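Local coordinates for abietadiene synthase, chloroplastic (Abies grandis, PDB 3S9V), which is a largely helical plant terpene synthase of the chloroplast, with a terpene synthase N-terminal domain and a metal-binding domain, at residues 463-466 against 467-471; 279-283 against 284-288; 33-36 against 37-41; 472-475 against 476-480; 775-779 against 780-784. All coordinates share one frame; numbering follows the deposited sequence.

Contact 1 of 5, residues 463-466 against 467-471; sequences YLEL and AKLDF
K468 lies across L464 one helical turn on, and its chain can be followed outward from the backbone. CB of K468 starts 3.6 Å from L464 O. CG of K468 leans in closer and comes to 3.3 Å from L464 O. K468 holds CG anti to its carbonyl carbon (chi1 -67°), which brings this methylene back over the preceding turn. CD of K468 moves off, at 4.0 Å from L464 O. CE of K468 then reaches the branched end of L464, with CD1 of L464 3.9 Å away and CG of L464 just as near. The rest of the lysine is stretched out, and its methylenes do the touching while NZ is carried past the leucine. The two side chains cross at a slant.

L469 repeats the pattern on the neighbouring edge of the helix. CD1 of L469 stands 4.2 Å from CG of E465, an apolar touch at the base of the glutamate. The carboxylate of E465 itself forms a salt bridge with R32. D470 brings only CB to L466, 3.2 Å from O of L466. Its carboxylate turns away to R287.

Four backbone bonds run beneath these side chains. A467 N, K468 N, L469 N and D470 N bind the carbonyl oxygens of Y463, L464, E465 and L466. Helix 29-46 packs on the side of Y463 and E465, and helix 430-440 on that of A467 and K468. The arrangement is regular i to i+4 alpha-helix, here in the first turns of the long helix 461-491.

Contact 2 of 5, residues 279-283 against 284-288; sequences TVERL and GIDRH
V280 O and I285 N form the 3.0 Å bond that closes the turn that follows helix 269-282. The donor comes in nearly along the C=O axis. Inside this turn, G284 N binds E281 O at 2.9 Å. That donor sits above the carbonyl plane of E281. G284 has a positive phi of 77°, and the two bonds back into the last turn make a Schellman motif.

A water joins the two acids at the surface of the turn. It donates to OE2 of E281 and to OD1 of D286, at 2.9 and 2.8 Å. The carboxylates stand almost perpendicular, their planes 86° apart. The shared water probably eases the closeness of like charges. OE2 of E281 also has a hydrogen bond with H333.

Below the carboxylates the contact is apolar. CG of E281 meets CB of D286 at 3.8 Å. CG1 of I285 lies between the backbone N and the carbonyl carbon of its own residue (chi1 54°). From there CG1 of I285 reaches CB of V280 at 4.1 Å and CB of L283 at 4.3 Å.

Around the turn, L283 and I285 pack on helix 461-491, and L283 also on helix 430-440. V280 and D286 touch I293 of the next helix, 290-301.

Contact 3 of 5, residues 33-36 against 37-41; sequences IETL and ISEIK
S38 OG gives a 2.9 Å hydrogen bond to the carbonyl oxygen of T35, three residues back. The hydroxyl is folded in between its own backbone N and carbonyl carbon (chi1 66°), which points it at the preceding turn. E39 N binds T35 O as well, at 3.0 Å. T35 O therefore has two donors, one from a side chain and one from the backbone. E39 N approaches almost straight on, while S38 OG arrives at a C=O...O angle of 124°.

E39 and T35 run side by side and point the same way. The methyl CG2 of T35 lies 3.6 Å from OE1 of E39. The other carboxylate oxygen, OE2, is salt-bridged to K462, which fixes the outer end of the glutamate. The hydroxyl of T35 is turned back to the carbonyl oxygen of K31.

I33 and I37 also lie alongside each other. CG2 of I33 meets CD1 of I37 at 3.9 Å. Closer in, CG1 of I37 presses on I33 O at 3.0 Å. I40 copies this on the next edge, with CG1 at 3.2 Å from L36 O.

Behind these groups stands the ladder of backbone bonds. I37 N, S38 N and I40 N are held by the carbonyl oxygens of I33, E34 and L36.

The segment belongs to helix 29-46, near the N-terminal end of the model. E34 and S38 lie on the outer surface. L36 and I40 pack against helix 461-491, and I37 and I40 also against F289 in the loop before helix 290-301.

Contact 4 of 5, residues 472-475 against 476-480; sequences NKVQ and SIHQT
V474 and H478 make the tight part of this contact. They run side by side, pointing the same way. The methyl CG1 of V474 sits over a face of the imidazole, 3.9 Å from the ring centroid and 27° off the ring normal. This is a CH-pi contact, and its nearest ring atom is CE1 of H478, 3.5 Å from CG1. The methyl is anti to the backbone N of V474 (chi1 176°), which sets it over the ring. V474 O lies 3.4 Å above the ring plane, displaced toward the rim. V474 O also accepts H478 N. H478 NE2 is hydrogen-bonded to F516 O, which holds the imidazole at its outer end as well.

Q479 runs beside the carbonyl of Q475. CG of Q479 comes to 3.0 Å from Q475 O, but the two amides scarcely meet. Each NE2 goes out to the C-terminal segment, that of Q475 to Q782 O and that of Q479 to L780 O.

The solvent side is looser. S476 is exposed and brings only CB to N472 O, at 3.3 Å. The bond from I477 N to K473 O is weak at 3.4 Å. K473 reaches away to a long, weak ion pair with E30.

The chemistry is thus divided. Apolar contact and backbone bonds order the helix, while the amides and the imidazole spend their N-H groups on backbone carbonyls of other segments.

Contact 5 of 5, residues 775-779 against 780-784; sequences HVKNC and LFQPV
V776 and F781 lie side by side and point the same way. The methyl CG1 of V776 meets the ring at CE2 of F781, 3.6 Å away, in an oblique approach. CG1 is anti to the backbone N of V776 (chi1 166°), which carries it toward the ring. One face of the same ring is covered by CB of L780, 4.2 Å above the plane over its centre. The phenyl is thus touched by its own neighbour and by a valine five residues back.

K777 and Q782 also run side by side. The lysine is bent at chi3 (65°), and its methylenes wrap past the amide oxygen of the glutamine. CD and CE of K777 each lie 3.5 Å from OE1 of Q782. The ammonium group continues to a salt bridge with E774. SG of C779 lies 4.0 Å from CD2 of L780.

The backbone is consistent with this pairing. K777 O accepts both F781 N at 3.0 Å and Q782 N at 2.9 Å. The two donors come from opposite faces of the carbonyl plane. L780 N still binds V776 O in the ordinary i to i+4 way.

Beyond Q782 the chain is extended and runs along helix 461-491, where P783 touches N472 and Q475. The i+5 bond from Q782 N to K777 O belongs to a wider, pi-type turn, as is often found where an alpha-helix ends.

Contacts 1 and 4 are successive parts of helix 461-491, their centres about 14 Å apart, and the other three gather round it. Contact 2 is joined to contact 1 by the salt bridge from R287 NH1 to D470 OD2, 2.8 Å. Contact 3 packs on contact 1 through L36 and I40, with CD1 of I40 3.7 Å from CD1 of Y463. Contact 5 meets contact 4 through a probable hydrogen bond from N472 ND2 to V784 O, 2.9 Å, and meets contact 1 where F471 packs on V784. Contacts 3 and 5 do not touch; their nearest atoms are about 11 Å apart. The helix thus connects the N-terminal helix, the 279-288 turn and the C-terminal tail.

Contact 1 of 5, residues 463-466 against 467-471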
# COMPACT_ATOMS: atom_id res chain seq x y z
N TYR A 463 -4.90 -13.94 7.95
CA TYR A 463 -4.10 -12.72 7.92
C TYR A 463 -4.74 -11.73 8.89
O TYR A 463 -4.07 -11.14 9.73
CB TYR A 463 -4.08 -12.08 6.52
CG TYR A 463 -3.34 -12.84 5.45
CD1 TYR A 463 -2.14 -13.49 5.72
CD2 TYR A 463 -3.80 -12.84 4.13
CE1 TYR A 463 -1.41 -14.12 4.71
CE2 TYR A 463 -3.08 -13.46 3.11
CZ TYR A 463 -1.88 -14.10 3.41
OH TYR A 463 -1.17 -14.73 2.41
N LEU A 464 -6.05 -11.55 8.75
CA LEU A 464 -6.80 -10.61 9.57
C LEU A 464 -6.82 -10.99 11.05
O LEU A 464 -6.72 -10.13 11.92
CB LEU A 464 -8.24 -10.49 9.06
CG LEU A 464 -9.07 -9.42 9.79
CD1 LEU A 464 -8.33 -8.08 9.73
CD2 LEU A 464 -10.44 -9.31 9.15
N GLU A 465 -6.95 -12.28 11.32
CA GLU A 465 -6.96 -12.75 12.70
C GLU A 465 -5.63 -12.39 13.34
O GLU A 465 -5.59 -11.89 14.46
CB GLU A 465 -7.17 -14.26 12.73
CG GLU A 465 -7.25 -14.85 14.13
CD GLU A 465 -7.51 -16.35 14.12
OE1 GLU A 465 -7.65 -16.93 15.22
OE2 GLU A 465 -7.58 -16.94 13.02
N LEU A 466 -4.54 -12.65 12.63
CA LEU A 466 -3.22 -12.35 13.16
C LEU A 466 -2.99 -10.85 13.31
O LEU A 466 -2.40 -10.41 14.29
CB LEU A 466 -2.14 -12.94 12.26
CG LEU A 466 -0.71 -12.64 12.69
CD1 LEU A 466 -0.46 -13.19 14.10
CD2 LEU A 466 0.26 -13.26 11.69
N ALA A 467 -3.46 -10.08 12.33
CA ALA A 467 -3.31 -8.62 12.35
C ALA A 467 -3.98 -7.99 13.58
O ALA A 467 -3.46 -7.03 14.16
CB ALA A 467 -3.91 -8.02 11.08
N LYS A 468 -5.14 -8.53 13.97
CA LYS A 468 -5.85 -8.00 15.12
C LYS A 468 -5.16 -8.40 16.43
O LYS A 468 -4.92 -7.57 17.30
CB LYS A 468 -7.31 -8.47 15.10
CG LYS A 468 -8.12 -7.89 13.96
CD LYS A 468 -9.59 -8.31 14.03
CE LYS A 468 -10.41 -7.62 12.96
NZ LYS A 468 -11.83 -8.09 12.96
N LEU A 469 -4.84 -9.69 16.55
CA LEU A 469 -4.18 -10.17 17.75
C LEU A 469 -2.83 -9.47 17.96
O LEU A 469 -2.48 -9.10 19.08
CB LEU A 469 -3.95 -11.69 17.66
CG LEU A 469 -5.17 -12.60 17.84
CD1 LEU A 469 -4.83 -14.03 17.47
CD2 LEU A 469 -5.64 -12.52 19.29
N ASP A 470 -2.09 -9.28 16.87
CA ASP A 470 -0.78 -8.66 16.96
C ASP A 470 -0.88 -7.17 17.27
O ASP A 470 -0.10 -6.64 18.06
CB ASP A 470 0.01 -8.88 15.66
CG ASP A 470 1.50 -8.54 15.80
OD1 ASP A 470 2.15 -9.07 16.72
OD2 ASP A 470 2.01 -7.74 14.98
N PHE A 471 -1.86 -6.51 16.66
CA PHE A 471 -2.05 -5.08 16.88
C PHE A 471 -2.42 -4.78 18.33
O PHE A 471 -1.91 -3.82 18.91
CB PHE A 471 -3.13 -4.53 15.96
CG PHE A 471 -3.31 -3.04 16.06
CD1 PHE A 471 -4.10 -2.49 17.07
CD2 PHE A 471 -2.68 -2.18 15.16
CE1 PHE A 471 -4.26 -1.11 17.17
CE2 PHE A 471 -2.84 -0.80 15.25
CZ PHE A 471 -3.63 -0.26 16.26

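Contact 2 of 5, residues 279-283 against 284-288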
# COMPACT_ATOMS: atom_id res chain seq x y z
N THR A 279 -0.49 -7.41 1.31
CA THR A 279 -1.50 -7.66 2.34
C THR A 279 -0.90 -7.72 3.73
O THR A 279 -1.40 -7.06 4.64
CB THR A 279 -2.25 -8.98 2.06
OG1 THR A 279 -2.92 -8.89 0.80
CG2 THR A 279 -3.28 -9.26 3.15
N VAL A 280 0.15 -8.52 3.91
CA VAL A 280 0.78 -8.63 5.23
C VAL A 280 1.50 -7.34 5.64
O VAL A 280 1.65 -7.05 6.83
CB VAL A 280 1.76 -9.82 5.29
CG1 VAL A 280 1.01 -11.12 5.08
CG2 VAL A 280 2.85 -9.67 4.25
N GLU A 281 1.96 -6.56 4.65
CA GLU A 281 2.62 -5.31 4.99
C GLU A 281 1.57 -4.29 5.44
O GLU A 281 1.73 -3.67 6.49
CB GLU A 281 3.40 -4.75 3.79
CG GLU A 281 4.59 -5.62 3.39
CD GLU A 281 5.47 -4.96 2.34
OE1 GLU A 281 4.94 -4.49 1.31
OE2 GLU A 281 6.71 -4.91 2.56
N ARG A 282 0.50 -4.14 4.66
CA ARG A 282 -0.58 -3.20 4.98
C ARG A 282 -1.29 -3.53 6.30
O ARG A 282 -1.80 -2.63 6.97
CB ARG A 282 -1.63 -3.18 3.87
CG ARG A 282 -1.14 -2.67 2.54
CD ARG A 282 -2.26 -2.72 1.50
NE ARG A 282 -3.20 -1.61 1.62
CZ ARG A 282 -4.30 -1.49 0.87
NH1 ARG A 282 -4.59 -2.43 -0.02
NH2 ARG A 282 -5.08 -0.43 1.00
N LEU A 283 -1.34 -4.82 6.65
CA LEU A 283 -1.97 -5.24 7.89
C LEU A 283 -1.00 -5.09 9.07
O LEU A 283 -1.38 -5.32 10.22
CB LEU A 283 -2.44 -6.69 7.80
CG LEU A 283 -3.72 -6.96 6.99
CD1 LEU A 283 -3.98 -8.46 6.96
CD2 LEU A 283 -4.90 -6.21 7.62
N GLY A 284 0.25 -4.73 8.77
CA GLY A 284 1.25 -4.51 9.80
C GLY A 284 1.89 -5.72 10.46
O GLY A 284 2.52 -5.58 11.51
N ILE A 285 1.78 -6.89 9.84
CA ILE A 285 2.34 -8.12 10.41
C ILE A 285 3.50 -8.71 9.60
O ILE A 285 3.91 -9.85 9.83
CB ILE A 285 1.26 -9.22 10.53
CG1 ILE A 285 0.57 -9.43 9.18
CG2 ILE A 285 0.24 -8.82 11.58
CD1 ILE A 285 -0.47 -10.54 9.18
N ASP A 286 4.03 -7.92 8.67
CA ASP A 286 5.12 -8.35 7.82
C ASP A 286 6.45 -8.67 8.53
O ASP A 286 7.26 -9.44 8.01
CB ASP A 286 5.37 -7.30 6.73
CG ASP A 286 5.77 -5.95 7.31
OD1 ASP A 286 6.92 -5.51 7.06
OD2 ASP A 286 4.95 -5.32 8.03
N ARG A 287 6.69 -8.09 9.71
CA ARG A 287 7.96 -8.36 10.39
C ARG A 287 8.13 -9.83 10.71
O ARG A 287 9.26 -10.32 10.87
CB ARG A 287 8.08 -7.54 11.68
CG ARG A 287 7.19 -8.00 12.84
CD ARG A 287 7.40 -7.11 14.06
NE ARG A 287 6.68 -7.57 15.25
CZ ARG A 287 5.37 -7.46 15.43
NH1 ARG A 287 4.61 -6.90 14.50
NH2 ARG A 287 4.81 -7.91 16.55
N HIS A 288 7.02 -10.55 10.79
CA HIS A 288 7.04 -11.97 11.10
C HIS A 288 7.39 -12.88 9.92
O HIS A 288 7.53 -14.09 10.10
CB HIS A 288 5.68 -12.40 11.65
CG HIS A 288 5.25 -11.65 12.87
ND1 HIS A 288 5.95 -11.68 14.05
CD2 HIS A 288 4.17 -10.87 13.10
CE1 HIS A 288 5.32 -10.95 14.96
NE2 HIS A 288 4.23 -10.44 14.40
O HOH W 1 8.13 -6.20 4.68

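Contact 3 of 5, residues 33-36 against 37-41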
# COMPACT_ATOMS: atom_id res chain seq x y z
N ILE A 33 -1.11 -16.78 18.08
CA ILE A 33 -0.27 -15.92 17.25
C ILE A 33 0.86 -16.74 16.64
O ILE A 33 1.17 -16.61 15.45
CB ILE A 33 0.32 -14.75 18.09
CG1 ILE A 33 -0.78 -13.74 18.42
CG2 ILE A 33 1.48 -14.08 17.34
CD1 ILE A 33 -0.33 -12.62 19.32
N GLU A 34 1.46 -17.60 17.45
CA GLU A 34 2.54 -18.45 16.97
C GLU A 34 2.01 -19.41 15.90
O GLU A 34 2.64 -19.62 14.86
CB GLU A 34 3.14 -19.22 18.15
CG GLU A 34 4.35 -20.09 17.80
CD GLU A 34 5.18 -20.47 19.03
OE1 GLU A 34 4.60 -21.02 20.00
OE2 GLU A 34 6.41 -20.23 19.02
N THR A 35 0.83 -19.96 16.16
CA THR A 35 0.20 -20.90 15.24
C THR A 35 -0.06 -20.22 13.90
O THR A 35 0.33 -20.74 12.85
CB THR A 35 -1.14 -21.41 15.81
OG1 THR A 35 -0.90 -22.07 17.06
CG2 THR A 35 -1.80 -22.39 14.85
N LEU A 36 -0.71 -19.07 13.93
CA LEU A 36 -1.02 -18.34 12.72
C LEU A 36 0.23 -18.04 11.91
O LEU A 36 0.23 -18.15 10.68
CB LEU A 36 -1.74 -17.04 13.08
CG LEU A 36 -3.19 -17.25 13.50
CD1 LEU A 36 -3.75 -16.02 14.19
CD2 LEU A 36 -4.01 -17.59 12.27
N ILE A 37 1.31 -17.67 12.60
CA ILE A 37 2.56 -17.34 11.94
C ILE A 37 3.16 -18.53 11.21
O ILE A 37 3.66 -18.40 10.10
CB ILE A 37 3.60 -16.77 12.94
CG1 ILE A 37 3.11 -15.43 13.48
CG2 ILE A 37 4.93 -16.56 12.25
CD1 ILE A 37 4.08 -14.77 14.45
N SER A 38 3.12 -19.71 11.83
CA SER A 38 3.69 -20.87 11.17
C SER A 38 2.79 -21.31 10.01
O SER A 38 3.27 -21.84 9.01
CB SER A 38 3.88 -22.02 12.18
OG SER A 38 2.64 -22.51 12.65
N GLU A 39 1.49 -21.06 10.14
CA GLU A 39 0.55 -21.44 9.09
C GLU A 39 0.67 -20.53 7.88
O GLU A 39 0.54 -20.97 6.74
CB GLU A 39 -0.88 -21.41 9.63
CG GLU A 39 -1.21 -22.57 10.56
CD GLU A 39 -2.63 -22.52 11.09
OE1 GLU A 39 -3.06 -23.52 11.71
OE2 GLU A 39 -3.31 -21.49 10.89
N ILE A 40 0.92 -19.25 8.14
CA ILE A 40 1.07 -18.27 7.08
C ILE A 40 2.43 -18.44 6.41
O ILE A 40 2.58 -18.20 5.21
CB ILE A 40 0.91 -16.84 7.63
CG1 ILE A 40 -0.55 -16.61 8.02
CG2 ILE A 40 1.37 -15.81 6.61
CD1 ILE A 40 -0.80 -15.28 8.69
N LYS A 41 3.42 -18.87 7.18
CA LYS A 41 4.74 -19.10 6.60
C LYS A 41 4.63 -20.28 5.63
O LYS A 41 5.29 -20.31 4.60
CB LYS A 41 5.78 -19.43 7.68
CG LYS A 41 6.33 -18.22 8.42
CD LYS A 41 7.48 -18.63 9.33
CE LYS A 41 8.13 -17.43 9.98
NZ LYS A 41 9.31 -17.85 10.80

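Contact 4 of 5, residues 472-475 against 476-480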
# COMPACT_ATOMS: atom_id res chain seq x y z
N ASN A 472 -3.30 -5.59 18.91
CA ASN A 472 -3.70 -5.37 20.30
C ASN A 472 -2.59 -5.75 21.27
O ASN A 472 -2.40 -5.10 22.29
CB ASN A 472 -4.98 -6.16 20.62
CG ASN A 472 -6.19 -5.63 19.88
OD1 ASN A 472 -6.30 -4.43 19.62
ND2 ASN A 472 -7.11 -6.52 19.54
N LYS A 473 -1.84 -6.81 20.94
CA LYS A 473 -0.74 -7.23 21.80
C LYS A 473 0.30 -6.12 21.88
O LYS A 473 0.86 -5.86 22.94
CB LYS A 473 -0.07 -8.49 21.25
CG LYS A 473 1.25 -8.83 21.93
CD LYS A 473 2.01 -9.92 21.18
CE LYS A 473 3.41 -10.11 21.74
NZ LYS A 473 4.21 -11.04 20.90
N VAL A 474 0.55 -5.47 20.75
CA VAL A 474 1.52 -4.38 20.69
C VAL A 474 1.00 -3.13 21.43
O VAL A 474 1.73 -2.51 22.22
CB VAL A 474 1.82 -4.00 19.22
CG1 VAL A 474 2.75 -2.79 19.16
CG2 VAL A 474 2.45 -5.17 18.50
N GLN A 475 -0.25 -2.78 21.15
CA GLN A 475 -0.88 -1.62 21.77
C GLN A 475 -0.93 -1.78 23.29
O GLN A 475 -0.84 -0.80 24.03
CB GLN A 475 -2.29 -1.44 21.21
CG GLN A 475 -3.03 -0.25 21.75
CD GLN A 475 -4.49 -0.22 21.32
OE1 GLN A 475 -5.27 -1.09 21.71
NE2 GLN A 475 -4.86 0.77 20.53
N SER A 476 -1.08 -3.01 23.76
CA SER A 476 -1.14 -3.28 25.19
C SER A 476 0.21 -2.94 25.82
O SER A 476 0.28 -2.26 26.85
CB SER A 476 -1.47 -4.75 25.43
OG SER A 476 -1.50 -5.04 26.82
N ILE A 477 1.28 -3.41 25.19
CA ILE A 477 2.64 -3.15 25.66
C ILE A 477 2.91 -1.64 25.67
O ILE A 477 3.58 -1.13 26.56
CB ILE A 477 3.66 -3.85 24.75
CG1 ILE A 477 3.54 -5.37 24.92
CG2 ILE A 477 5.06 -3.35 25.06
CD1 ILE A 477 4.43 -6.17 23.97
N HIS A 478 2.37 -0.94 24.67
CA HIS A 478 2.54 0.51 24.54
C HIS A 478 1.84 1.29 25.66
O HIS A 478 2.33 2.32 26.09
CB HIS A 478 2.02 0.99 23.17
CG HIS A 478 2.94 0.67 22.03
ND1 HIS A 478 2.62 0.93 20.72
CD2 HIS A 478 4.18 0.11 22.00
CE1 HIS A 478 3.61 0.55 19.93
NE2 HIS A 478 4.57 0.05 20.69
N GLN A 479 0.69 0.79 26.11
CA GLN A 479 -0.06 1.44 27.18
C GLN A 479 0.72 1.37 28.49
O GLN A 479 0.63 2.26 29.33
CB GLN A 479 -1.42 0.79 27.35
CG GLN A 479 -2.27 0.90 26.10
CD GLN A 479 -3.56 0.15 26.21
OE1 GLN A 479 -3.59 -1.00 26.64
NE2 GLN A 479 -4.65 0.79 25.80
N THR A 480 1.47 0.29 28.66
CA THR A 480 2.29 0.11 29.85
C THR A 480 3.42 1.14 29.79
O THR A 480 3.58 1.95 30.71
CB THR A 480 2.91 -1.30 29.89
OG1 THR A 480 1.86 -2.27 30.01
CG2 THR A 480 3.86 -1.45 31.06

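Contact 5 of 5, residues 775-779 against 780-784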
# COMPACT_ATOMS: atom_id res chain seq x y z
N HIS A 775 -5.62 10.50 16.34
CA HIS A 775 -4.49 9.63 16.05
C HIS A 775 -4.02 8.92 17.31
O HIS A 775 -3.73 7.72 17.29
CB HIS A 775 -3.35 10.43 15.43
CG HIS A 775 -3.74 11.09 14.14
ND1 HIS A 775 -3.13 12.24 13.68
CD2 HIS A 775 -4.68 10.77 13.22
CE1 HIS A 775 -3.69 12.60 12.54
NE2 HIS A 775 -4.63 11.72 12.24
N VAL A 776 -3.95 9.67 18.40
CA VAL A 776 -3.53 9.13 19.68
C VAL A 776 -4.47 8.01 20.11
O VAL A 776 -4.03 6.95 20.57
CB VAL A 776 -3.51 10.24 20.76
CG1 VAL A 776 -3.41 9.64 22.15
CG2 VAL A 776 -2.32 11.17 20.51
N LYS A 777 -5.76 8.25 19.94
CA LYS A 777 -6.76 7.26 20.30
C LYS A 777 -6.60 5.98 19.47
O LYS A 777 -6.56 4.88 20.03
CB LYS A 777 -8.16 7.86 20.09
CG LYS A 777 -9.31 6.99 20.60
CD LYS A 777 -10.66 7.62 20.28
CE LYS A 777 -10.91 7.70 18.78
NZ LYS A 777 -12.23 8.32 18.46
N ASN A 778 -6.48 6.13 18.15
CA ASN A 778 -6.34 4.99 17.24
C ASN A 778 -5.10 4.14 17.43
O ASN A 778 -5.11 2.94 17.16
CB ASN A 778 -6.35 5.44 15.78
CG ASN A 778 -7.70 5.94 15.34
OD1 ASN A 778 -8.72 5.30 15.58
ND2 ASN A 778 -7.72 7.09 14.66
N CYS A 779 -4.02 4.77 17.88
CA CYS A 779 -2.77 4.06 18.05
C CYS A 779 -2.55 3.49 19.45
O CYS A 779 -2.04 2.38 19.60
CB CYS A 779 -1.60 4.98 17.68
SG CYS A 779 0.05 4.27 17.85
N LEU A 780 -2.94 4.25 20.47
CA LEU A 780 -2.69 3.81 21.84
C LEU A 780 -3.86 3.35 22.70
O LEU A 780 -3.65 2.58 23.64
CB LEU A 780 -1.95 4.92 22.59
CG LEU A 780 -0.68 5.51 21.98
CD1 LEU A 780 -0.17 6.64 22.87
CD2 LEU A 780 0.38 4.43 21.85
N PHE A 781 -5.08 3.78 22.42
CA PHE A 781 -6.19 3.40 23.28
C PHE A 781 -7.25 2.46 22.72
O PHE A 781 -7.46 1.37 23.27
CB PHE A 781 -6.84 4.66 23.84
CG PHE A 781 -5.87 5.56 24.55
CD1 PHE A 781 -5.01 5.05 25.53
CD2 PHE A 781 -5.77 6.91 24.22
CE1 PHE A 781 -4.08 5.86 26.17
CE2 PHE A 781 -4.84 7.73 24.86
CZ PHE A 781 -3.99 7.20 25.83
N GLN A 782 -7.92 2.87 21.65
CA GLN A 782 -8.96 2.05 21.04
C GLN A 782 -8.34 0.81 20.39
O GLN A 782 -7.53 0.92 19.46
CB GLN A 782 -9.68 2.89 19.97
CG GLN A 782 -11.08 2.42 19.63
CD GLN A 782 -12.13 3.41 20.09
OE1 GLN A 782 -12.15 4.56 19.66
NE2 GLN A 782 -13.02 2.96 20.98
N PRO A 783 -8.68 -0.40 20.88
CA PRO A 783 -8.09 -1.59 20.26
C PRO A 783 -8.88 -1.96 19.00
O PRO A 783 -9.99 -1.46 18.80
CB PRO A 783 -8.24 -2.66 21.36
CG PRO A 783 -8.37 -1.86 22.62
CD PRO A 783 -9.27 -0.73 22.18
N VAL A 784 -8.31 -2.82 18.16
CA VAL A 784 -9.01 -3.24 16.95
C VAL A 784 -9.80 -4.52 17.23
O VAL A 784 -9.32 -5.40 17.95
CB VAL A 784 -8.03 -3.50 15.78
CG1 VAL A 784 -7.30 -2.23 15.43
CG2 VAL A 784 -7.04 -4.61 16.14